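Local coordinates for demethylmenaquinone Methyltransferase (Thermus thermophilus, PDB 1J3L), which belongs to the Aldolase/RraA family of alpha/beta proteins and assembles from three chains, at residues A71-G75 with N76-R80. Numbering follows the deposited sequence.
Sequences ALLGG and NLARR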
ATOM      1  N   ALA A  71     -16.442  -2.835  -8.378  1.00 23.14           N
ATOM      2  CA  ALA A  71     -16.485  -1.516  -7.768  1.00 26.08           C
ATOM      3  C   ALA A  71     -17.858  -1.241  -7.172  1.00 32.66           C
ATOM      4  O   ALA A  71     -18.884  -1.488  -7.810  1.00 30.94           O
ATOM      5  CB  ALA A  71     -16.144  -0.450  -8.807  1.00 23.81           C
ATOM      6  N   LEU A  72     -17.870  -0.734  -5.942  1.00 24.86           N
ATOM      7  CA  LEU A  72     -19.119  -0.414  -5.273  1.00 26.09           C
ATOM      8  C   LEU A  72     -19.469   1.043  -5.509  1.00 25.23           C
ATOM      9  O   LEU A  72     -20.596   1.474  -5.255  1.00 24.29           O
ATOM     10  CB  LEU A  72     -19.008  -0.695  -3.775  1.00 20.74           C
ATOM     11  CG  LEU A  72     -18.767  -2.172  -3.482  1.00 21.75           C
ATOM     12  CD1 LEU A  72     -18.704  -2.415  -2.000  1.00 24.25           C
ATOM     13  CD2 LEU A  72     -19.886  -2.982  -4.103  1.00 25.22           C
ATOM     14  N   LEU A  73     -18.510   1.807  -6.015  1.00 22.65           N
ATOM     15  CA  LEU A  73     -18.766   3.214  -6.275  1.00 18.69           C
ATOM     16  C   LEU A  73     -17.888   3.713  -7.418  1.00 23.04           C
ATOM     17  O   LEU A  73     -16.690   3.426  -7.476  1.00 21.69           O
ATOM     18  CB  LEU A  73     -18.530   4.013  -4.991  1.00 25.27           C
ATOM     19  CG  LEU A  73     -19.228   5.363  -4.869  1.00 38.81           C
ATOM     20  CD1 LEU A  73     -19.414   5.714  -3.408  1.00 39.12           C
ATOM     21  CD2 LEU A  73     -18.418   6.416  -5.581  1.00 57.53           C
ATOM     22  N   GLY A  74     -18.511   4.429  -8.348  1.00 23.64           N
ATOM     23  CA  GLY A  74     -17.789   4.967  -9.479  1.00 13.24           C
ATOM     24  C   GLY A  74     -17.884   6.473  -9.508  1.00 19.84           C
ATOM     25  O   GLY A  74     -18.262   7.107  -8.516  1.00 18.11           O
ATOM     26  N   GLY A  75     -17.526   7.058 -10.646  1.00 21.10           N
ATOM     27  CA  GLY A  75     -17.587   8.495 -10.770  1.00 18.83           C
ATOM     28  C   GLY A  75     -18.985   9.044 -10.550  1.00 26.72           C
ATOM     29  O   GLY A  75     -19.151  10.071  -9.898  1.00 30.71           O
ATOM     30  N   ASN A  76     -19.991   8.362 -11.089  1.00 34.84           N
ATOM     31  CA  ASN A  76     -21.376   8.809 -10.958  1.00 28.67           C
ATOM     32  C   ASN A  76     -21.863   8.875  -9.517  1.00 20.71           C
ATOM     33  O   ASN A  76     -22.408   9.889  -9.093  1.00 18.92           O
ATOM     34  CB  ASN A  76     -22.319   7.903 -11.764  1.00 31.69           C
ATOM     35  CG  ASN A  76     -22.057   7.960 -13.262  1.00 41.14           C
ATOM     36  OD1 ASN A  76     -21.810   9.027 -13.823  1.00 52.24           O
ATOM     37  ND2 ASN A  76     -22.128   6.807 -13.918  1.00 52.54           N
ATOM     38  N   LEU A  77     -21.688   7.790  -8.773  1.00 21.62           N
ATOM     39  CA  LEU A  77     -22.129   7.776  -7.383  1.00 26.41           C
ATOM     40  C   LEU A  77     -21.355   8.773  -6.533  1.00 26.56           C
ATOM     41  O   LEU A  77     -21.911   9.390  -5.628  1.00 29.52           O
ATOM     42  CB  LEU A  77     -22.015   6.369  -6.791  1.00 17.66           C
ATOM     43  CG  LEU A  77     -23.047   5.373  -7.338  1.00 27.37           C
ATOM     44  CD1 LEU A  77     -22.905   4.050  -6.611  1.00 16.77           C
ATOM     45  CD2 LEU A  77     -24.473   5.919  -7.152  1.00 18.08           C
ATOM     46  N   ALA A  78     -20.073   8.950  -6.825  1.00 21.04           N
ATOM     47  CA  ALA A  78     -19.282   9.900  -6.058  1.00 26.55           C
ATOM     48  C   ALA A  78     -19.906  11.289  -6.193  1.00 20.83           C
ATOM     49  O   ALA A  78     -20.123  11.988  -5.195  1.00 22.20           O
ATOM     50  CB  ALA A  78     -17.845   9.917  -6.557  1.00 30.11           C
ATOM     51  N   ARG A  79     -20.192  11.682  -7.432  1.00 22.82           N
ATOM     52  CA  ARG A  79     -20.789  12.977  -7.696  1.00 20.68           C
ATOM     53  C   ARG A  79     -22.176  13.055  -7.078  1.00 14.70           C
ATOM     54  O   ARG A  79     -22.552  14.082  -6.558  1.00 15.72           O
ATOM     55  CB  ARG A  79     -20.879  13.225  -9.206  1.00 22.42           C
ATOM     56  CG  ARG A  79     -19.525  13.365  -9.898  1.00 31.32           C
ATOM     57  CD  ARG A  79     -19.638  13.723 -11.404  1.00 34.25           C
ATOM     58  NE  ARG A  79     -20.046  12.613 -12.278  1.00 25.84           N
ATOM     59  CZ  ARG A  79     -19.218  11.720 -12.813  1.00 30.96           C
ATOM     60  NH1 ARG A  79     -17.924  11.809 -12.566  1.00 44.21           N
ATOM     61  NH2 ARG A  79     -19.683  10.721 -13.563  1.00 50.03           N
ATOM     62  N   ARG A  80     -22.935  11.966  -7.131  1.00 15.60           N
ATOM     63  CA  ARG A  80     -24.269  11.976  -6.550  1.00 26.10           C
ATOM     64  C   ARG A  80     -24.179  12.203  -5.033  1.00 34.24           C
ATOM     65  O   ARG A  80     -24.878  13.057  -4.485  1.00 28.35           O
ATOM     66  CB  ARG A  80     -25.005  10.666  -6.861  1.00 30.68           C
ATOM     67  CG  ARG A  80     -26.509  10.793  -6.756  1.00 46.14           C
ATOM     68  CD  ARG A  80     -27.038  11.942  -7.617  1.00 34.20           C
ATOM     69  NE  ARG A  80     -28.383  12.307  -7.187  1.00 35.48           N
ATOM     70  CZ  ARG A  80     -28.882  13.537  -7.242  1.00 36.55           C
ATOM     71  NH1 ARG A  80     -28.151  14.535  -7.717  1.00 24.77           N
ATOM     72  NH2 ARG A  80     -30.104  13.773  -6.791  1.00 43.56           N
TER
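Leu73 lies against the first turn of helix 75-83. Leu73 CG meets Leu77 CB at 3.5 Å, and the two side chains run at a slant to each other. Leu73 CD2 reaches further, over the helix backbone, and comes within 3.3 Å of Ala78 N. The same methyl, Leu73 CD2, touches Ala78 CB at 3.7 Å. With CG opposite the backbone N (chi1 -157°), the branch of Leu73 is turned toward Leu77 and Ala78. Leu77 also sends CD1 back to the carbonyl oxygen of Leu72.

Gly74 is the N-cap. Gly74 O accepts the N-H of Ala78, with 3.1 Å between Gly74 O and Ala78 N and an N-H...O angle of 157°. One residue on, Gly75 O accepts the N-H of Arg79, with Arg79 N also 3.1 Å from Gly75 O. These two bonds close the first turn.

Arg79 bends back over this turn. The bend at chi3 (-75°) brings the guanidinium over the peptide, and Gly75 O sits 3.3 Å above the plane of the Arg79 guanidinium, over its centre. No N-H of the group points at the oxygen there, so this is a close electrostatic approach. Arg79 NH2 makes a weak hydrogen bond to Asn76 OD1 at 2.7 Å. The stronger partner of Arg79 is Glu100, which forms a salt bridge with NH1 and holds the group from helix 98-101.

Further out, Asp97 OD2 accepts the N-H of Gly75 at the helix start. Leu73 also packs on Leu51, Val89 and Leu101, and Leu77 on Val47. The contact thus joins the loop after strand 58-63 to its following helix, beside helices 45-51 and 98-101. The carboxylate of Asp97 near the helix N-terminus is probably stabilised by the helix dipole, while the Arg79 charge, partly balanced by Glu100, probably polarises the Gly75 carbonyl whose oxygen lies over its face.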